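Local coordinates for protein yciO (Escherichia coli, PDB 1K7J) that is of unknown function but belongs to the SUA5 family and probably binds double-stranded RNA through its YrdC-like fold, at residues 14-17 with 18-21; 67-71 with 72-76; 199-202 with 203-206. All blocks are in the same frame, centred on the assembly; numbering follows the deposited sequence.

Interaction 1 (14-17 with 18-21)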
ATOM      1  N   GLN A  14      15.397  -9.507  10.306  1.00 10.68           N
ATOM      2  CA  GLN A  14      14.357 -10.503  10.075  1.00 10.96           C
ATOM      3  C   GLN A  14      13.482 -10.763  11.299  1.00 10.90           C
ATOM      4  O   GLN A  14      12.282 -11.008  11.170  1.00 11.24           O
ATOM      5  CB  GLN A  14      14.983 -11.816   9.605  1.00 11.41           C
ATOM      6  CG  GLN A  14      13.993 -12.758   8.947  1.00 12.08           C
ATOM      7  CD  GLN A  14      13.389 -12.165   7.691  1.00 12.43           C
ATOM      8  OE1 GLN A  14      14.108 -11.706   6.802  1.00 13.91           O
ATOM      9  NE2 GLN A  14      12.062 -12.177   7.606  1.00 12.42           N
ATOM     10  N   ARG A  15      14.078 -10.714  12.485  1.00 11.16           N
ATOM     11  CA  ARG A  15      13.328 -10.953  13.714  1.00 11.72           C
ATOM     12  C   ARG A  15      12.174  -9.966  13.881  1.00 11.24           C
ATOM     13  O   ARG A  15      11.065 -10.353  14.256  1.00 11.47           O
ATOM     14  CB  ARG A  15      14.260 -10.858  14.924  1.00 12.61           C
ATOM     15  CG  ARG A  15      13.567 -11.022  16.265  1.00 14.43           C
ATOM     16  CD  ARG A  15      14.556 -10.850  17.405  1.00 15.24           C
ATOM     17  NE  ARG A  15      15.106  -9.497  17.455  1.00 16.08           N
ATOM     18  CZ  ARG A  15      14.693  -8.547  18.287  1.00 16.07           C
ATOM     19  NH1 ARG A  15      13.720  -8.798  19.155  1.00 16.36           N
ATOM     20  NH2 ARG A  15      15.252  -7.343  18.251  1.00 16.21           N
ATOM     21  N   LEU A  16      12.436  -8.691  13.603  1.00 10.57           N
ATOM     22  CA  LEU A  16      11.405  -7.667  13.745  1.00 10.13           C
ATOM     23  C   LEU A  16      10.397  -7.732  12.601  1.00  9.65           C
ATOM     24  O   LEU A  16       9.209  -7.476  12.798  1.00  9.56           O
ATOM     25  CB  LEU A  16      12.048  -6.279  13.837  1.00 10.35           C
ATOM     26  CG  LEU A  16      12.932  -6.107  15.080  1.00 10.66           C
ATOM     27  CD1 LEU A  16      13.523  -4.707  15.118  1.00 10.98           C
ATOM     28  CD2 LEU A  16      12.103  -6.373  16.334  1.00 11.39           C
ATOM     29  N   ILE A  17      10.870  -8.078  11.408  1.00  9.51           N
ATOM     30  CA  ILE A  17       9.978  -8.218  10.263  1.00  9.38           C
ATOM     31  C   ILE A  17       8.999  -9.349  10.582  1.00  9.54           C
ATOM     32  O   ILE A  17       7.792  -9.218  10.376  1.00  9.11           O
ATOM     33  CB  ILE A  17      10.761  -8.579   8.977  1.00  8.43           C
ATOM     34  CG1 ILE A  17      11.574  -7.372   8.504  1.00  8.70           C
ATOM     35  CG2 ILE A  17       9.804  -9.048   7.884  1.00  8.63           C
ATOM     36  CD1 ILE A  17      10.722  -6.185   8.055  1.00  8.49           C
ATOM     37  N   ASN A  18       9.522 -10.457  11.100  1.00 10.20           N
ATOM     38  CA  ASN A  18       8.672 -11.595  11.436  1.00 10.74           C
ATOM     39  C   ASN A  18       7.647 -11.237  12.508  1.00 10.64           C
ATOM     40  O   ASN A  18       6.476 -11.602  12.400  1.00 10.84           O
ATOM     41  CB  ASN A  18       9.520 -12.791  11.886  1.00 11.80           C
ATOM     42  CG  ASN A  18      10.274 -13.436  10.734  1.00 12.74           C
ATOM     43  OD1 ASN A  18       9.996 -13.161   9.566  1.00 13.17           O
ATOM     44  ND2 ASN A  18      11.222 -14.311  11.058  1.00 14.06           N
ATOM     45  N   GLN A  19       8.078 -10.517  13.539  1.00 10.92           N
ATOM     46  CA  GLN A  19       7.151 -10.119  14.592  1.00 11.17           C
ATOM     47  C   GLN A  19       6.058  -9.210  14.029  1.00 10.51           C
ATOM     48  O   GLN A  19       4.895  -9.310  14.417  1.00 10.91           O
ATOM     49  CB  GLN A  19       7.894  -9.409  15.726  1.00 12.75           C
ATOM     50  CG  GLN A  19       8.656 -10.355  16.635  1.00 15.54           C
ATOM     51  CD  GLN A  19       9.353  -9.634  17.771  1.00 17.36           C
ATOM     52  OE1 GLN A  19       8.762  -8.783  18.435  1.00 18.27           O
ATOM     53  NE2 GLN A  19      10.614  -9.982  18.009  1.00 18.52           N
ATOM     54  N   ALA A  20       6.434  -8.330  13.106  1.00  9.79           N
ATOM     55  CA  ALA A  20       5.471  -7.423  12.492  1.00  9.54           C
ATOM     56  C   ALA A  20       4.436  -8.228  11.712  1.00  9.68           C
ATOM     57  O   ALA A  20       3.237  -7.964  11.791  1.00 10.48           O
ATOM     58  CB  ALA A  20       6.187  -6.446  11.561  1.00  9.13           C
ATOM     59  N   VAL A  21       4.907  -9.217  10.960  1.00 10.59           N
ATOM     60  CA  VAL A  21       4.011 -10.054  10.171  1.00 11.39           C
ATOM     61  C   VAL A  21       3.074 -10.863  11.070  1.00 11.95           C
ATOM     62  O   VAL A  21       1.914 -11.089  10.724  1.00 11.90           O
ATOM     63  CB  VAL A  21       4.815 -10.997   9.243  1.00 11.69           C
ATOM     64  CG1 VAL A  21       3.902 -12.064   8.649  1.00 12.45           C
ATOM     65  CG2 VAL A  21       5.452 -10.186   8.121  1.00 12.42           C
TER
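The first turns of helix 14-25 carry two side-chain pairs of i to i+4 spacing on their outer face, Gln14 with Asn18, which is hydrogen-bonded, and Arg15 with Gln19. Beneath both runs the usual ladder of the alpha-helix, with Asn18 N 2.8 Å from Gln14 O as one of its rungs. Gln14 adds a side-chain bond: its NE2 gives a nearly straight hydrogen bond of 3.0 Å to Asn18 OD1. The acceptor lies in the amide plane of Gln14, but the two amides are turned 49° apart, and NE2 arrives above the carbonyl plane of Asn18. Gln14 CG stands anti to the backbone N (chi1 -162°) and the chain bends at the next bond, which brings the amide back over the following turn. Arg15 and Gln19 run alongside each other, Gln19 NE2 lying 3.6 Å from Arg15 CG. On the inner face, small or branched apolar residues suit close packing: Ile17 and Ala20 both meet Leu132 of helix 127-136. The matched amides thus tie two turns together and fix the rotation of the Gln14 amide, whereas Arg15 NH1 and Gln19 NE2, two donors 3.5 Å apart, give contact but no such tie.

Interaction 2 (67-71 with 72-76)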
ATOM      1  N   LEU A  67      -3.637  -2.835  -2.768  1.00  9.42           N
ATOM      2  CA  LEU A  67      -3.094  -4.133  -2.410  1.00  9.13           C
ATOM      3  C   LEU A  67      -1.599  -3.963  -2.638  1.00  8.98           C
ATOM      4  O   LEU A  67      -1.162  -3.691  -3.758  1.00  8.68           O
ATOM      5  CB  LEU A  67      -3.645  -5.253  -3.297  1.00  9.55           C
ATOM      6  CG  LEU A  67      -5.096  -5.682  -3.050  1.00  9.83           C
ATOM      7  CD1 LEU A  67      -5.418  -6.879  -3.927  1.00 10.86           C
ATOM      8  CD2 LEU A  67      -5.299  -6.041  -1.578  1.00 10.42           C
HETATM    9  N   MSE A  68      -0.830  -4.074  -1.560  1.00  8.82           N
HETATM   10  CA  MSE A  68       0.622  -3.942  -1.619  1.00  8.49           C
HETATM   11  C   MSE A  68       1.131  -5.330  -2.013  1.00  8.43           C
HETATM   12  O   MSE A  68       1.022  -6.282  -1.236  1.00  8.61           O
HETATM   13  CB  MSE A  68       1.148  -3.519  -0.241  1.00  7.81           C
HETATM   14  CG  MSE A  68       2.528  -2.874  -0.225  1.00  7.46           C
HETATM   15 SE   MSE A  68       2.582  -1.109  -1.079  1.00 11.00          SE
HETATM   16  CE  MSE A  68       1.581  -0.031   0.235  1.00 11.32           C
ATOM     17  N   CYS A  69       1.681  -5.433  -3.224  1.00  8.96           N
ATOM     18  CA  CYS A  69       2.151  -6.707  -3.768  1.00  9.11           C
ATOM     19  C   CYS A  69       3.663  -6.870  -3.864  1.00  9.15           C
ATOM     20  O   CYS A  69       4.397  -5.908  -4.074  1.00  9.08           O
ATOM     21  CB  CYS A  69       1.549  -6.921  -5.157  1.00 10.22           C
ATOM     22  SG  CYS A  69      -0.254  -6.883  -5.211  1.00 11.92           S
ATOM     23  N   ARG A  70       4.109  -8.116  -3.747  1.00  9.32           N
ATOM     24  CA  ARG A  70       5.526  -8.447  -3.800  1.00  9.51           C
ATOM     25  C   ARG A  70       6.174  -8.089  -5.134  1.00  9.34           C
ATOM     26  O   ARG A  70       7.262  -7.512  -5.173  1.00  9.64           O
ATOM     27  CB  ARG A  70       5.709  -9.944  -3.539  1.00 10.48           C
ATOM     28  CG  ARG A  70       7.158 -10.403  -3.485  1.00 12.34           C
ATOM     29  CD  ARG A  70       7.837  -9.951  -2.202  1.00 14.05           C
ATOM     30  NE  ARG A  70       9.238 -10.363  -2.158  1.00 16.36           N
ATOM     31  CZ  ARG A  70       9.645 -11.628  -2.102  1.00 16.87           C
ATOM     32  NH1 ARG A  70       8.758 -12.613  -2.075  1.00 17.73           N
ATOM     33  NH2 ARG A  70      10.943 -11.910  -2.088  1.00 17.81           N
ATOM     34  N   ASP A  71       5.499  -8.428  -6.226  1.00  9.45           N
ATOM     35  CA  ASP A  71       6.030  -8.181  -7.558  1.00  9.77           C
ATOM     36  C   ASP A  71       4.913  -8.206  -8.593  1.00  9.88           C
ATOM     37  O   ASP A  71       3.745  -8.364  -8.246  1.00  9.05           O
ATOM     38  CB  ASP A  71       7.075  -9.246  -7.901  1.00 11.06           C
ATOM     39  CG  ASP A  71       6.614 -10.653  -7.550  1.00 12.50           C
ATOM     40  OD1 ASP A  71       5.394 -10.923  -7.616  1.00 12.34           O
ATOM     41  OD2 ASP A  71       7.474 -11.497  -7.217  1.00 14.11           O
ATOM     42  N   LEU A  72       5.279  -8.052  -9.863  1.00  9.84           N
ATOM     43  CA  LEU A  72       4.298  -8.043 -10.943  1.00 10.33           C
ATOM     44  C   LEU A  72       3.532  -9.361 -11.023  1.00  9.94           C
ATOM     45  O   LEU A  72       2.340  -9.367 -11.319  1.00  9.17           O
ATOM     46  CB  LEU A  72       4.986  -7.748 -12.284  1.00 11.86           C
ATOM     47  CG  LEU A  72       4.073  -7.624 -13.507  1.00 12.89           C
ATOM     48  CD1 LEU A  72       3.044  -6.525 -13.282  1.00 14.88           C
ATOM     49  CD2 LEU A  72       4.913  -7.319 -14.740  1.00 13.21           C
ATOM     50  N   SER A  73       4.209 -10.474 -10.755  1.00  9.84           N
ATOM     51  CA  SER A  73       3.552 -11.778 -10.795  1.00  9.94           C
ATOM     52  C   SER A  73       2.397 -11.821  -9.796  1.00  9.42           C
ATOM     53  O   SER A  73       1.287 -12.233 -10.137  1.00 10.12           O
ATOM     54  CB  SER A  73       4.550 -12.890 -10.467  1.00 10.38           C
ATOM     55  OG  SER A  73       3.898 -14.149 -10.411  1.00 11.14           O
ATOM     56  N   GLU A  74       2.659 -11.399  -8.562  1.00  9.24           N
ATOM     57  CA  GLU A  74       1.614 -11.402  -7.547  1.00  9.27           C
ATOM     58  C   GLU A  74       0.520 -10.414  -7.925  1.00  9.18           C
ATOM     59  O   GLU A  74      -0.664 -10.687  -7.748  1.00  9.15           O
ATOM     60  CB  GLU A  74       2.183 -11.044  -6.174  1.00  9.78           C
ATOM     61  CG  GLU A  74       1.128 -11.083  -5.076  1.00  9.31           C
ATOM     62  CD  GLU A  74       1.728 -11.199  -3.691  1.00 10.94           C
ATOM     63  OE1 GLU A  74       2.226 -10.185  -3.158  1.00 11.35           O
ATOM     64  OE2 GLU A  74       1.708 -12.319  -3.136  1.00 11.89           O
ATOM     65  N   LEU A  75       0.919  -9.264  -8.457  1.00  9.19           N
ATOM     66  CA  LEU A  75      -0.047  -8.254  -8.873  1.00  9.36           C
ATOM     67  C   LEU A  75      -0.984  -8.856  -9.920  1.00  8.99           C
ATOM     68  O   LEU A  75      -2.198  -8.644  -9.882  1.00  8.99           O
ATOM     69  CB  LEU A  75       0.688  -7.035  -9.449  1.00  9.32           C
ATOM     70  CG  LEU A  75      -0.155  -5.860  -9.961  1.00  9.64           C
ATOM     71  CD1 LEU A  75       0.679  -4.582  -9.909  1.00  8.69           C
ATOM     72  CD2 LEU A  75      -0.643  -6.131 -11.383  1.00 10.12           C
ATOM     73  N   SER A  76      -0.415  -9.631 -10.837  1.00  9.23           N
ATOM     74  CA  SER A  76      -1.181 -10.260 -11.908  1.00  9.34           C
ATOM     75  C   SER A  76      -2.065 -11.406 -11.436  1.00  9.54           C
ATOM     76  O   SER A  76      -2.876 -11.933 -12.201  1.00 10.53           O
ATOM     77  CB  SER A  76      -0.227 -10.750 -12.995  1.00  9.69           C
ATOM     78  OG  SER A  76       0.517  -9.660 -13.514  1.00 10.14           O
TER
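Asp71 is the N-cap of helix 72-78, and its OD1 accepts from Glu74 N at 2.9 Å, the bond meeting OD1 nearly along its C-O axis. CG is folded between the backbone N and the carbonyl carbon (chi1 46°), which swings the carboxylate forward over the first turn. Aspartate suits this place because a short acceptor can serve a first-turn N-H, here that of Glu74, in place of a backbone partner. Glu74 reaches back in return: its extended chain brings OE1 to Arg70 N, 2.9 Å away in an almost straight bond that meets the carboxylate on its anti side, somewhat out of its plane. Because the donor precedes the cap residue, the pair resembles a capping box without being the classical form. Asp71 OD1 and Glu74 OE1 stay 5.5 Å apart, and the helix start would probably ease their like charges. Cys69 SG rests 3.9 Å from Leu75 CA. Further out, Arg70 forms a salt bridge with Glu134 of helix 127-136, while Leu72 and Leu75 pack on Met89 of helix 83-90. One turn on, Leu72 O is gripped by Ser76 N and by Ser76 OG at 2.9 Å, from opposite faces of its carbonyl plane.

Interaction 3 (199-202 with 203-206)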
ATOM      1  N   VAL A 199       5.346  10.586  -7.115  1.00 11.01           N
ATOM      2  CA  VAL A 199       6.751  10.287  -7.373  1.00 10.92           C
ATOM      3  C   VAL A 199       7.024   9.773  -8.785  1.00 11.09           C
ATOM      4  O   VAL A 199       7.963  10.225  -9.441  1.00 11.26           O
ATOM      5  CB  VAL A 199       7.302   9.248  -6.361  1.00 11.45           C
ATOM      6  CG1 VAL A 199       8.789   8.989  -6.629  1.00 12.00           C
ATOM      7  CG2 VAL A 199       7.108   9.755  -4.941  1.00 11.92           C
ATOM      8  N   GLY A 200       6.206   8.832  -9.249  1.00 10.20           N
ATOM      9  CA  GLY A 200       6.405   8.270 -10.574  1.00 10.62           C
ATOM     10  C   GLY A 200       6.139   9.200 -11.744  1.00 10.27           C
ATOM     11  O   GLY A 200       5.193   9.984 -11.727  1.00 10.49           O
ATOM     12  N   ASP A 201       6.982   9.104 -12.768  1.00 10.47           N
ATOM     13  CA  ASP A 201       6.850   9.924 -13.972  1.00 11.38           C
ATOM     14  C   ASP A 201       5.541   9.564 -14.680  1.00 11.50           C
ATOM     15  O   ASP A 201       5.250   8.389 -14.894  1.00 10.86           O
ATOM     16  CB  ASP A 201       8.048   9.652 -14.892  1.00 12.48           C
ATOM     17  CG  ASP A 201       8.089  10.560 -16.113  1.00 13.64           C
ATOM     18  OD1 ASP A 201       7.218  11.440 -16.268  1.00 13.79           O
ATOM     19  OD2 ASP A 201       9.017  10.383 -16.928  1.00 15.63           O
ATOM     20  N   VAL A 202       4.748  10.568 -15.042  1.00 12.00           N
ATOM     21  CA  VAL A 202       3.480  10.302 -15.720  1.00 12.48           C
ATOM     22  C   VAL A 202       3.638  10.106 -17.228  1.00 13.21           C
ATOM     23  O   VAL A 202       2.791   9.492 -17.876  1.00 13.07           O
ATOM     24  CB  VAL A 202       2.461  11.450 -15.493  1.00 12.25           C
ATOM     25  CG1 VAL A 202       2.173  11.606 -14.007  1.00 12.82           C
ATOM     26  CG2 VAL A 202       2.995  12.755 -16.072  1.00 12.58           C
ATOM     27  N   LYS A 203       4.738  10.609 -17.775  1.00 13.80           N
ATOM     28  CA  LYS A 203       4.981  10.537 -19.210  1.00 14.63           C
ATOM     29  C   LYS A 203       4.821   9.193 -19.912  1.00 14.50           C
ATOM     30  O   LYS A 203       4.267   9.133 -21.012  1.00 14.63           O
ATOM     31  CB  LYS A 203       6.358  11.124 -19.527  1.00 16.28           C
ATOM     32  CG  LYS A 203       6.437  12.608 -19.230  1.00 18.75           C
ATOM     33  CD  LYS A 203       7.803  13.176 -19.561  1.00 20.25           C
ATOM     34  CE  LYS A 203       7.864  14.652 -19.237  1.00 21.70           C
ATOM     35  NZ  LYS A 203       6.878  15.442 -20.022  1.00 23.08           N
ATOM     36  N   PRO A 204       5.298   8.096 -19.301  1.00 14.13           N
ATOM     37  CA  PRO A 204       5.158   6.791 -19.960  1.00 14.57           C
ATOM     38  C   PRO A 204       3.706   6.377 -20.193  1.00 14.63           C
ATOM     39  O   PRO A 204       3.425   5.474 -20.985  1.00 15.60           O
ATOM     40  CB  PRO A 204       5.875   5.840 -19.000  1.00 14.83           C
ATOM     41  CG  PRO A 204       6.883   6.731 -18.320  1.00 14.73           C
ATOM     42  CD  PRO A 204       6.084   7.977 -18.061  1.00 14.83           C
ATOM     43  N   PHE A 205       2.789   7.046 -19.505  1.00 14.78           N
ATOM     44  CA  PHE A 205       1.367   6.736 -19.601  1.00 15.66           C
ATOM     45  C   PHE A 205       0.613   7.834 -20.327  1.00 17.16           C
ATOM     46  O   PHE A 205      -0.585   7.702 -20.587  1.00 17.92           O
ATOM     47  CB  PHE A 205       0.795   6.585 -18.191  1.00 14.10           C
ATOM     48  CG  PHE A 205       1.574   5.641 -17.331  1.00 12.29           C
ATOM     49  CD1 PHE A 205       1.268   4.284 -17.317  1.00 11.37           C
ATOM     50  CD2 PHE A 205       2.652   6.097 -16.576  1.00 11.90           C
ATOM     51  CE1 PHE A 205       2.025   3.389 -16.567  1.00 11.54           C
ATOM     52  CE2 PHE A 205       3.419   5.209 -15.822  1.00 11.53           C
ATOM     53  CZ  PHE A 205       3.105   3.852 -15.818  1.00 11.40           C
ATOM     54  N   LEU A 206       1.330   8.910 -20.644  1.00 18.93           N
ATOM     55  CA  LEU A 206       0.776  10.090 -21.304  1.00 20.65           C
ATOM     56  C   LEU A 206       0.021  10.949 -20.285  1.00 21.84           C
ATOM     57  O   LEU A 206       0.616  11.927 -19.774  1.00 23.63           O
ATOM     58  CB  LEU A 206      -0.158   9.675 -22.443  1.00 20.64           C
ATOM     59  CG  LEU A 206       0.464   9.509 -23.830  1.00 19.40           C
ATOM     60  CD1 LEU A 206       0.867  10.869 -24.355  1.00 19.91           C
ATOM     61  CD2 LEU A 206       1.662   8.578 -23.767  1.00 18.50           C
ATOM     62  OXT LEU A 206      -1.152  10.627 -19.992  1.00 22.36           O
TER
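Val202 O accepts the hydrogen bond of Phe205 N at 2.9 Å, the i to i+3 link that defines the short 3-10 turn at the C-terminus of the chain. The donor stands 38° out of the carbonyl plane, in keeping with the tight winding. Just before it, Asp201 makes an Asx turn: its OD1 takes the hydrogen of Lys203 N at 3.0 Å, met from above the carboxylate at 64° out of its plane. With CG anti to the backbone N (chi1 -174°), the carboxylate lies over the start of the turn. Aspartate fits here because its short acceptor arm reaches two residues ahead. Lys203 lays its aliphatic part obliquely across the same oxygen, CG being 3.3 Å from Asp201 OD1, but Lys203 NZ stays 5.5 Å from that oxygen, too far for a salt bridge. Pro204, which has no N-H to place, suits the first turn, and its CD packs 3.8 Å from Asp201 CG with the two side chains about at right angles. Phe205 turns the edge of its ring to the backbone: CD2 lies 3.6 Å from Val202 O and CE2 3.8 Å from Asp201 O, both oxygens near the ring plane. Tyr97 binds Asp201 O through its hydroxyl and stacks edge-to-face on Phe205, which also touches Ile185 of strand 183-186. A large flat ring suits the place, reaching Tyr97 and Ile185 while its edge meets backbone oxygens. With an alanine here, Tyr97 would probably lose its aromatic mate, a gap open beside Ile185, and the edge contacts with Val202 O and Asp201 O disappear. The chain ends with Leu206 N hydrogen-bonded to Lys203 O at 3.0 Å.

Along the chain the three contacts come in series, from helix 14-25 near the N-terminus, through the strand-to-helix turn at 67-76, to the C-terminal tail. Interactions 1 and 3 lie on opposite sides of the chain's centre, about 34 Å apart between centres. Interaction 2, about 20 Å from each by centres, is the most central. None touches another. The large mixed sheet joins them: helix 14-25 packs on strand 170-173, strand 66-68 bonds to strand 118-122, and the tail lies against strand 183-186. Helix 127-136 is a further bridge, meeting both interaction 1 and Arg70 of interaction 2. The three local motifs thus lie at different parts of one YrdC-like fold.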